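Local coordinates for 2-oxoglutarate (2OG) and Fe(II)-dependent oxygenase superfamily protein (Arabidopsis thaliana, PDB 6KWA), which probably catalyses the irreversible oxidation of the auxin indole-3-acetic acid to inactive 2-oxoindole-3-acetic acid, as a 2-oxoglutarate-dependent dioxygenase, at residues 50-55 and 80-85; 152-157 and 238-243; 159-164 and 230-235. All coordinates share one frame; numbering follows the deposited sequence.

Contact 1: residues 50-55 and 80-85; sequences DLFQRP and YYEALG
Glu82 holds CG anti to its backbone N (chi1 -177°) and runs on extended, whereas Leu84 holds CG anti to the carbonyl carbon and beside the backbone N; both side chains meet the ring of Phe52. The ring and each of these side chains slide past each other in opposite directions. Methyl CD1 of Leu84 lies over one ring face, offset toward the rim, 4.0 Å from the centroid and 25° off the ring normal, the geometry of a CH-pi contact. Its closest ring atom is Phe52 CE1, 3.7 Å from Leu84 CD1. The Glu82 carboxylate carbon approaches obliquely, CD standing 3.7 Å from Phe52 CD1 with the carboxylate and ring planes 52° apart. At the ring edge, Ala83 CA lies 3.9 Å from Phe52 CZ. Leu51 extends the apolar patch more loosely, its CB 4.3 Å from Leu84 CD1. An alanine in place of Phe52 would probably open a gap between Leu84 CD1 and the Glu82 side chain, taking away the ring that both pack against.

The polar link is indirect: a water donates both to Phe52 O (2.9 Å) and to Glu82 OE1 (2.7 Å). Lys59 NZ also serves both sides, forming a salt bridge with Glu82 OE2 and a hydrogen bond to Phe52 O, while Tyr71 OH is a further partner of OE2; this would probably stabilise the buried carboxylate as an anion. The contact thus packs the C-terminal end of helix 38-51, with the type I turn from Leu51 to Arg54, against the outermost strand 81-87, and the Phe52 ring also touches Lys153 of the adjacent strand 147-155.

Contact 2: residues 152-157 and 238-243; sequences NKYHFK and RYSIAS
Asn152 and Ser240 form a hydrogen-bonded antiparallel pair, joined in both directions: Asn152 N donates to Ser240 O, and Ser240 N returns a bond to Asn152 O. Their side chains add a third bond, Asn152 ND2 to Ser240 OG at 2.9 Å (N-H...O 150°), with OG tilted 20° from the amide plane. The other end of the amide, OD1, is held by Tyr81 OH, which leaves the amide gripped at both ends.

Lys153 comes next, in the non-hydrogen-bonded pair with Tyr239 and on the other face of the sheet. Its extended chain runs beside the phenol, pointing the same way, and CD reaches 3.6 Å from Tyr239 CE1.

Tyr154 pairs with Arg238 through Tyr154 N to Arg238 O, at 2.7 Å, and the reciprocal bond from Arg238 N. Arg238 is extended from CG to NE and lies side by side with the tyrosine. Its NH1 comes over one face of the Tyr154 ring, 3.1 Å from Tyr154 CE2, and the ring in turn meets the guanidinium at its edge; the two planes are 65° apart. At the ring edge, Ser240 OG is 3.7 Å from CE2 of Tyr154. Asp180 makes a salt bridge with Arg238 NH2. Asn152, Tyr154, Arg238 and Ser240 thus share one face, and all four are 2-oxoglutarate-binding residues of this protein, although the cosubstrate is absent from this model.

Phe156 then presents its edge to Arg238, Phe156 CE2 lying 4.2 Å from Arg238 CD.

Strands 147-155 and 237-245 are neighbours inside the mixed sheet, flanked by 81-87 and 175-179, while helix 38-51 packs on the opposite face through Tyr239 and Ile241.

Contact 3: residues 159-164 and 230-235; sequences ETVGKL and VQCKEA
Cys232 presents its backbone to the 159-164 loop through two hydrogen bonds. Its N donates to Lys163 O at 2.8 Å. Its O accepts from Gly162 N at the longer distance of 3.3 Å, the donor standing 39° out of the carbonyl plane. The loop is itself closed by Lys163 N bonding to Thr160 O, across a type II turn from Thr160 to Lys163. Gly162 holds phi 95°, where a CB would be jammed against the preceding carbonyl oxygen. Two side chains have weak hydrogen bonds to backbone oxygens outside the contact, Thr160 OG1 to Lys157 O and Lys233 NZ to Val184 O.

The thiol points into the turn: Cys232 SG lies anti to its backbone N (chi1 169°), and Cys232 SG is 3.4 Å from Val161 CA. Thr160 CG2 packs 3.8 Å from Cys232 CB. Val161 spreads its methyls over the outgoing chain, with CG1 at 3.6 Å from Lys233 O and CG2 at 3.3 Å from Ala235 N. Leu164 and Gln231 form a non-hydrogen-bonded pair; their side chains cross obliquely, Leu164 CD1 lying 3.8 Å from Gln231 NE2.

Gln231 continues the pairing on its other side through a backbone bond with Gly186. The contact is where strands 164-169 and 228-231 meet at the edge of the four-stranded antiparallel sheet of the double-stranded beta-helix, in which 164-169 is an outermost strand; the same strands carry the magnesium ligands His169 and His228.

In the fold
Along the chain, contact 1 closes before contact 2 opens, and contact 3 is nested inside the loop that contact 2 closes. Contacts 1 and 2, with centres about 9 Å apart, share the mixed sheet: strand 81-87 borders 147-155, which borders 237-245, and Tyr80 O and His155 N continue the pairing between them. Contact 3, its centre about 13 Å from that of contact 2 and about 20 Å from that of contact 1, belongs to the four-stranded sheet, but Phe156 CB packs on Cys232 SG and Val230 CG2 on the Arg238 guanidinium. Together they lead from an outermost strand of the mixed sheet, through the 2-oxoglutarate-binding residues, to the sheet that carries metal-ligand histidines.

Contact 1: residues 50-55 and 80-85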
loop_
_atom_site.group_PDB
_atom_site.type_symbol
_atom_site.label_atom_id
_atom_site.label_comp_id
_atom_site.label_asym_id
_atom_site.label_seq_id
_atom_site.Cartn_x
_atom_site.Cartn_y
_atom_site.Cartn_z
ATOM N N ASP A 50 10.123 15.978 5.316
ATOM C CA ASP A 50 11.247 16.308 6.167
ATOM C C ASP A 50 12.265 15.160 6.308
ATOM O O ASP A 50 13.477 15.400 6.324
ATOM C CB ASP A 50 10.774 16.719 7.556
ATOM C CG ASP A 50 11.841 17.499 8.308
ATOM O OD1 ASP A 50 12.248 18.555 7.776
ATOM O OD2 ASP A 50 12.306 17.059 9.385
ATOM N N LEU A 51 11.792 13.922 6.464
ATOM C CA LEU A 51 12.737 12.810 6.583
ATOM C C LEU A 51 13.606 12.718 5.327
ATOM O O LEU A 51 14.801 12.432 5.423
ATOM C CB LEU A 51 12.016 11.480 6.846
ATOM C CG LEU A 51 11.338 11.427 8.213
ATOM C CD1 LEU A 51 10.701 10.083 8.519
ATOM C CD2 LEU A 51 12.343 11.799 9.317
ATOM N N PHE A 52 13.033 13.012 4.157
ATOM C CA PHE A 52 13.805 12.918 2.913
ATOM C C PHE A 52 14.852 14.027 2.750
ATOM O O PHE A 52 15.733 13.932 1.895
ATOM C CB PHE A 52 12.879 12.932 1.701
ATOM C CG PHE A 52 12.326 11.582 1.345
ATOM C CD1 PHE A 52 13.185 10.545 0.978
ATOM C CD2 PHE A 52 10.958 11.339 1.378
ATOM C CE1 PHE A 52 12.691 9.287 0.639
ATOM C CE2 PHE A 52 10.458 10.082 1.034
ATOM C CZ PHE A 52 11.326 9.059 0.660
ATOM N N GLN A 53 14.760 15.067 3.568
ATOM C CA GLN A 53 15.758 16.124 3.547
ATOM C C GLN A 53 16.869 15.856 4.545
ATOM O O GLN A 53 17.784 16.657 4.678
ATOM C CB GLN A 53 15.092 17.475 3.771
ATOM C CG GLN A 53 14.575 17.988 2.442
ATOM C CD GLN A 53 13.489 19.009 2.559
ATOM O OE1 GLN A 53 13.148 19.453 3.654
ATOM N NE2 GLN A 53 12.875 19.338 1.430
ATOM N N ARG A 54 16.802 14.717 5.229
ATOM C CA ARG A 54 17.864 14.339 6.161
ATOM C C ARG A 54 19.162 14.163 5.370
ATOM O O ARG A 54 19.119 13.882 4.163
ATOM C CB ARG A 54 17.527 13.038 6.897
ATOM C CG ARG A 54 16.521 13.170 8.033
ATOM C CD ARG A 54 17.057 13.981 9.202
ATOM N NE ARG A 54 16.244 13.801 10.406
ATOM C CZ ARG A 54 15.128 14.481 10.659
ATOM N NH1 ARG A 54 14.699 15.392 9.805
ATOM N NH2 ARG A 54 14.450 14.267 11.783
ATOM N N PRO A 55 20.315 14.377 6.030
ATOM C CA PRO A 55 21.608 14.145 5.371
ATOM C C PRO A 55 21.634 12.759 4.744
ATOM O O PRO A 55 21.055 11.823 5.289
ATOM C CB PRO A 55 22.622 14.267 6.516
ATOM C CG PRO A 55 21.951 15.243 7.478
ATOM C CD PRO A 55 20.467 14.921 7.393
ATOM N N TYR A 80 13.971 8.241 -11.021
ATOM C CA TYR A 80 13.182 9.318 -10.433
ATOM C C TYR A 80 12.773 9.006 -8.997
ATOM O O TYR A 80 12.086 9.799 -8.353
ATOM C CB TYR A 80 11.926 9.566 -11.272
ATOM C CG TYR A 80 12.150 9.367 -12.746
ATOM C CD1 TYR A 80 12.837 10.305 -13.510
ATOM C CD2 TYR A 80 11.683 8.228 -13.372
ATOM C CE1 TYR A 80 13.043 10.107 -14.865
ATOM C CE2 TYR A 80 11.877 8.016 -14.718
ATOM C CZ TYR A 80 12.560 8.954 -15.464
ATOM O OH TYR A 80 12.745 8.722 -16.809
ATOM N N TYR A 81 13.293 7.924 -8.440
ATOM C CA TYR A 81 12.671 7.373 -7.250
ATOM C C TYR A 81 13.625 7.260 -6.081
ATOM O O TYR A 81 14.719 6.712 -6.224
ATOM C CB TYR A 81 12.109 5.986 -7.620
ATOM C CG TYR A 81 11.483 5.172 -6.504
ATOM C CD1 TYR A 81 10.344 5.619 -5.845
ATOM C CD2 TYR A 81 12.012 3.927 -6.133
ATOM C CE1 TYR A 81 9.749 4.866 -4.834
ATOM C CE2 TYR A 81 11.426 3.167 -5.111
ATOM C CZ TYR A 81 10.291 3.644 -4.471
ATOM O OH TYR A 81 9.680 2.911 -3.467
ATOM N N GLU A 82 13.191 7.769 -4.921
ATOM C CA GLU A 82 13.895 7.586 -3.672
ATOM C C GLU A 82 12.921 7.028 -2.606
ATOM O O GLU A 82 11.723 7.333 -2.612
ATOM C CB GLU A 82 14.512 8.923 -3.211
ATOM C CG GLU A 82 15.356 8.845 -1.923
ATOM C CD GLU A 82 15.898 10.203 -1.496
ATOM O OE1 GLU A 82 15.418 11.232 -2.040
ATOM O OE2 GLU A 82 16.777 10.249 -0.601
ATOM N N ALA A 83 13.410 6.190 -1.703
ATOM C CA ALA A 83 12.508 5.576 -0.753
ATOM C C ALA A 83 13.183 5.228 0.549
ATOM O O ALA A 83 14.375 4.899 0.580
ATOM C CB ALA A 83 11.854 4.316 -1.376
ATOM N N LEU A 84 12.384 5.281 1.615
ATOM C CA LEU A 84 12.755 4.854 2.947
ATOM C C LEU A 84 11.680 3.897 3.454
ATOM O O LEU A 84 10.533 3.935 2.998
ATOM C CB LEU A 84 12.886 6.047 3.916
ATOM C CG LEU A 84 13.989 7.090 3.738
ATOM C CD1 LEU A 84 13.511 8.472 4.129
ATOM C CD2 LEU A 84 15.146 6.680 4.639
ATOM N N GLY A 85 12.023 3.043 4.407
ATOM C CA GLY A 85 10.989 2.203 4.964
ATOM C C GLY A 85 11.399 1.296 6.084
ATOM O O GLY A 85 12.575 1.204 6.454
HETATM O O HOH W 1 15.984 13.658 -1.031
#

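Contact 2: residues 152-157 and 238-243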
loop_
_atom_site.group_PDB
_atom_site.type_symbol
_atom_site.label_atom_id
_atom_site.label_comp_id
_atom_site.label_asym_id
_atom_site.label_seq_id
_atom_site.Cartn_x
_atom_site.Cartn_y
_atom_site.Cartn_z
ATOM N N ASN A 152 7.898 7.281 -0.126
ATOM C CA ASN A 152 8.483 7.430 -1.425
ATOM C C ASN A 152 8.599 8.895 -1.804
ATOM O O ASN A 152 7.720 9.676 -1.455
ATOM C CB ASN A 152 7.604 6.696 -2.444
ATOM C CG ASN A 152 7.236 5.278 -1.981
ATOM O OD1 ASN A 152 8.081 4.386 -1.960
ATOM N ND2 ASN A 152 5.970 5.077 -1.598
ATOM N N LYS A 153 9.684 9.251 -2.506
ATOM C CA LYS A 153 9.879 10.591 -3.084
ATOM C C LYS A 153 10.126 10.456 -4.578
ATOM O O LYS A 153 11.127 9.852 -4.994
ATOM C CB LYS A 153 11.054 11.319 -2.431
ATOM C CG LYS A 153 11.405 12.673 -3.060
ATOM C CD LYS A 153 12.309 13.519 -2.149
ATOM C CE LYS A 153 13.125 14.547 -2.907
ATOM N NZ LYS A 153 13.700 15.533 -1.930
ATOM N N TYR A 154 9.210 10.967 -5.393
ATOM C CA TYR A 154 9.396 10.901 -6.849
ATOM C C TYR A 154 9.912 12.235 -7.335
ATOM O O TYR A 154 9.329 13.278 -6.999
ATOM C CB TYR A 154 8.086 10.545 -7.592
ATOM C CG TYR A 154 7.580 9.225 -7.167
ATOM C CD1 TYR A 154 7.984 8.083 -7.831
ATOM C CD2 TYR A 154 6.757 9.104 -6.052
ATOM C CE1 TYR A 154 7.567 6.857 -7.415
ATOM C CE2 TYR A 154 6.338 7.875 -5.620
ATOM C CZ TYR A 154 6.738 6.767 -6.303
ATOM O OH TYR A 154 6.291 5.572 -5.836
ATOM N N HIS A 155 10.980 12.206 -8.116
ATOM C CA HIS A 155 11.446 13.420 -8.700
ATOM C C HIS A 155 11.332 13.431 -10.231
ATOM O O HIS A 155 12.104 12.764 -10.928
ATOM C CB HIS A 155 12.894 13.641 -8.320
ATOM C CG HIS A 155 13.443 14.935 -8.856
ATOM N ND1 HIS A 155 14.784 15.108 -9.132
ATOM C CD2 HIS A 155 12.822 16.095 -9.190
ATOM C CE1 HIS A 155 14.958 16.342 -9.586
ATOM N NE2 HIS A 155 13.790 16.965 -9.625
ATOM N N PHE A 156 10.345 14.134 -10.768
ATOM C CA PHE A 156 10.150 14.205 -12.225
ATOM C C PHE A 156 10.684 15.532 -12.768
ATOM O O PHE A 156 10.315 16.600 -12.289
ATOM C CB PHE A 156 8.653 14.011 -12.559
ATOM C CG PHE A 156 8.120 12.672 -12.113
ATOM C CD1 PHE A 156 8.863 11.518 -12.325
ATOM C CD2 PHE A 156 6.929 12.571 -11.417
ATOM C CE1 PHE A 156 8.402 10.303 -11.907
ATOM C CE2 PHE A 156 6.470 11.350 -10.991
ATOM C CZ PHE A 156 7.214 10.213 -11.240
ATOM N N LYS A 157 11.577 15.436 -13.749
ATOM C CA LYS A 157 12.184 16.593 -14.413
ATOM C C LYS A 157 11.539 16.822 -15.778
ATOM O O LYS A 157 10.840 15.936 -16.245
ATOM C CB LYS A 157 13.689 16.373 -14.578
ATOM C CG LYS A 157 14.521 17.450 -13.848
ATOM C CD LYS A 157 15.676 16.903 -12.969
ATOM C CE LYS A 157 16.122 17.999 -12.065
ATOM N NZ LYS A 157 17.417 17.561 -11.388
ATOM N N ARG A 238 6.910 14.575 -5.885
ATOM C CA ARG A 238 5.719 13.839 -5.500
ATOM C C ARG A 238 6.087 12.933 -4.310
ATOM O O ARG A 238 7.163 12.331 -4.295
ATOM C CB ARG A 238 5.195 13.074 -6.722
ATOM C CG ARG A 238 4.027 12.146 -6.523
ATOM C CD ARG A 238 3.606 11.588 -7.891
ATOM N NE ARG A 238 2.464 10.684 -7.775
ATOM C CZ ARG A 238 2.559 9.423 -7.369
ATOM N NH1 ARG A 238 3.739 8.935 -7.028
ATOM N NH2 ARG A 238 1.480 8.653 -7.280
ATOM N N TYR A 239 5.246 12.908 -3.284
ATOM C CA TYR A 239 5.503 12.102 -2.100
ATOM C C TYR A 239 4.342 11.155 -1.861
ATOM O O TYR A 239 3.208 11.574 -1.945
ATOM C CB TYR A 239 5.684 12.992 -0.879
ATOM C CG TYR A 239 6.853 13.952 -0.986
ATOM C CD1 TYR A 239 8.128 13.578 -0.579
ATOM C CD2 TYR A 239 6.676 15.228 -1.514
ATOM C CE1 TYR A 239 9.188 14.439 -0.689
ATOM C CE2 TYR A 239 7.737 16.113 -1.619
ATOM C CZ TYR A 239 8.990 15.718 -1.205
ATOM O OH TYR A 239 10.056 16.582 -1.309
ATOM N N SER A 240 4.607 9.890 -1.568
ATOM C CA SER A 240 3.525 8.941 -1.273
ATOM C C SER A 240 3.918 8.081 -0.088
ATOM O O SER A 240 5.120 7.873 0.195
ATOM C CB SER A 240 3.174 8.084 -2.486
ATOM O OG SER A 240 4.141 7.079 -2.702
ATOM N N ILE A 241 2.913 7.647 0.656
ATOM C CA ILE A 241 3.140 6.748 1.773
ATOM C C ILE A 241 2.427 5.432 1.511
ATOM O O ILE A 241 1.195 5.435 1.341
ATOM C CB ILE A 241 2.604 7.333 3.079
ATOM C CG1 ILE A 241 3.083 8.775 3.248
ATOM C CG2 ILE A 241 2.970 6.435 4.209
ATOM C CD1 ILE A 241 2.184 9.627 4.179
ATOM N N ALA A 242 3.165 4.318 1.512
ATOM C CA ALA A 242 2.552 3.002 1.247
ATOM C C ALA A 242 2.716 2.091 2.441
ATOM O O ALA A 242 3.787 2.050 3.068
ATOM C CB ALA A 242 3.161 2.352 0.006
ATOM N N SER A 243 1.637 1.392 2.796
ATOM C CA SER A 243 1.701 0.415 3.877
ATOM C C SER A 243 1.280 -0.936 3.345
ATOM O O SER A 243 0.172 -1.086 2.879
ATOM C CB SER A 243 0.819 0.818 5.044
ATOM O OG SER A 243 1.066 2.158 5.418
#

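Contact 3: residues 159-164 and 230-235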
loop_
_atom_site.group_PDB
_atom_site.type_symbol
_atom_site.label_atom_id
_atom_site.label_comp_id
_atom_site.label_asym_id
_atom_site.label_seq_id
_atom_site.Cartn_x
_atom_site.Cartn_y
_atom_site.Cartn_z
ATOM N N GLU A 159 12.149 16.541 -18.785
ATOM C CA GLU A 159 12.309 15.532 -19.820
ATOM C C GLU A 159 11.420 14.317 -19.556
ATOM O O GLU A 159 11.110 13.558 -20.479
ATOM C CB GLU A 159 13.777 15.093 -19.922
ATOM C CG GLU A 159 14.058 14.056 -21.032
ATOM C CD GLU A 159 13.821 14.585 -22.454
ATOM O OE1 GLU A 159 13.686 15.815 -22.631
ATOM O OE2 GLU A 159 13.762 13.765 -23.398
ATOM N N THR A 160 11.002 14.139 -18.306
ATOM C CA THR A 160 10.202 12.973 -17.933
ATOM C C THR A 160 8.728 13.145 -18.294
ATOM O O THR A 160 7.999 12.162 -18.440
ATOM C CB THR A 160 10.297 12.679 -16.412
ATOM O OG1 THR A 160 11.662 12.781 -15.985
ATOM C CG2 THR A 160 9.770 11.281 -16.092
ATOM N N VAL A 161 8.301 14.399 -18.445
ATOM C CA VAL A 161 6.893 14.696 -18.706
ATOM C C VAL A 161 6.398 13.973 -19.946
ATOM O O VAL A 161 7.010 14.045 -21.008
ATOM C CB VAL A 161 6.638 16.210 -18.851
ATOM C CG1 VAL A 161 5.161 16.475 -19.088
ATOM C CG2 VAL A 161 7.100 16.939 -17.596
ATOM N N GLY A 162 5.285 13.263 -19.786
ATOM C CA GLY A 162 4.680 12.517 -20.875
ATOM C C GLY A 162 5.093 11.055 -20.923
ATOM O O GLY A 162 4.580 10.298 -21.742
ATOM N N LYS A 163 6.013 10.660 -20.045
ATOM C CA LYS A 163 6.391 9.253 -19.883
ATOM C C LYS A 163 6.193 8.765 -18.444
ATOM O O LYS A 163 5.687 9.497 -17.597
ATOM C CB LYS A 163 7.841 9.030 -20.330
ATOM C CG LYS A 163 7.995 7.850 -21.298
ATOM C CD LYS A 163 7.618 8.255 -22.722
ATOM C CE LYS A 163 7.688 7.088 -23.715
ATOM N NZ LYS A 163 6.666 6.029 -23.457
ATOM N N LEU A 164 6.568 7.517 -18.182
ATOM C CA LEU A 164 6.268 6.868 -16.904
ATOM C C LEU A 164 7.368 7.164 -15.883
ATOM O O LEU A 164 8.508 7.419 -16.267
ATOM C CB LEU A 164 6.117 5.348 -17.074
ATOM C CG LEU A 164 5.105 4.620 -17.975
ATOM C CD1 LEU A 164 4.661 5.372 -19.233
ATOM C CD2 LEU A 164 5.677 3.245 -18.335
ATOM N N VAL A 230 2.966 4.489 -12.134
ATOM C CA VAL A 230 2.765 5.918 -11.980
ATOM C C VAL A 230 3.335 6.627 -13.208
ATOM O O VAL A 230 4.475 6.400 -13.615
ATOM C CB VAL A 230 3.394 6.459 -10.685
ATOM C CG1 VAL A 230 4.851 6.039 -10.574
ATOM C CG2 VAL A 230 3.256 7.975 -10.631
ATOM N N GLN A 231 2.494 7.442 -13.829
ATOM C CA GLN A 231 2.870 8.200 -15.009
ATOM C C GLN A 231 3.239 9.630 -14.651
ATOM O O GLN A 231 2.608 10.246 -13.793
ATOM C CB GLN A 231 1.727 8.209 -16.008
ATOM C CG GLN A 231 1.944 7.338 -17.201
ATOM C CD GLN A 231 1.047 7.756 -18.326
ATOM O OE1 GLN A 231 0.042 8.435 -18.102
ATOM N NE2 GLN A 231 1.396 7.363 -19.544
ATOM N N CYS A 232 4.256 10.165 -15.310
ATOM C CA CYS A 232 4.618 11.556 -15.079
ATOM C C CYS A 232 3.719 12.514 -15.858
ATOM O O CYS A 232 3.630 12.422 -17.077
ATOM C CB CYS A 232 6.076 11.795 -15.459
ATOM S SG CYS A 232 6.486 13.535 -15.493
ATOM N N LYS A 233 3.092 13.465 -15.169
ATOM C CA LYS A 233 2.149 14.367 -15.827
ATOM C C LYS A 233 2.745 15.773 -15.841
ATOM O O LYS A 233 2.415 16.595 -16.699
ATOM C CB LYS A 233 0.777 14.392 -15.125
ATOM C CG LYS A 233 -0.110 13.148 -15.330
ATOM C CD LYS A 233 -1.492 13.284 -14.645
ATOM C CE LYS A 233 -1.424 13.119 -13.126
ATOM N NZ LYS A 233 -2.771 12.925 -12.484
ATOM N N GLU A 234 3.638 16.038 -14.894
ATOM C CA GLU A 234 4.308 17.332 -14.801
ATOM C C GLU A 234 5.643 17.195 -14.073
ATOM O O GLU A 234 5.755 16.414 -13.128
ATOM C CB GLU A 234 3.412 18.354 -14.110
ATOM C CG GLU A 234 2.909 17.913 -12.758
ATOM C CD GLU A 234 2.031 18.959 -12.131
ATOM O OE1 GLU A 234 1.692 19.927 -12.846
ATOM O OE2 GLU A 234 1.694 18.824 -10.933
ATOM N N ALA A 235 6.650 17.942 -14.524
ATOM C CA ALA A 235 7.948 17.976 -13.847
ATOM C C ALA A 235 7.778 18.547 -12.446
ATOM O O ALA A 235 7.655 19.758 -12.250
ATOM C CB ALA A 235 8.957 18.787 -14.639
#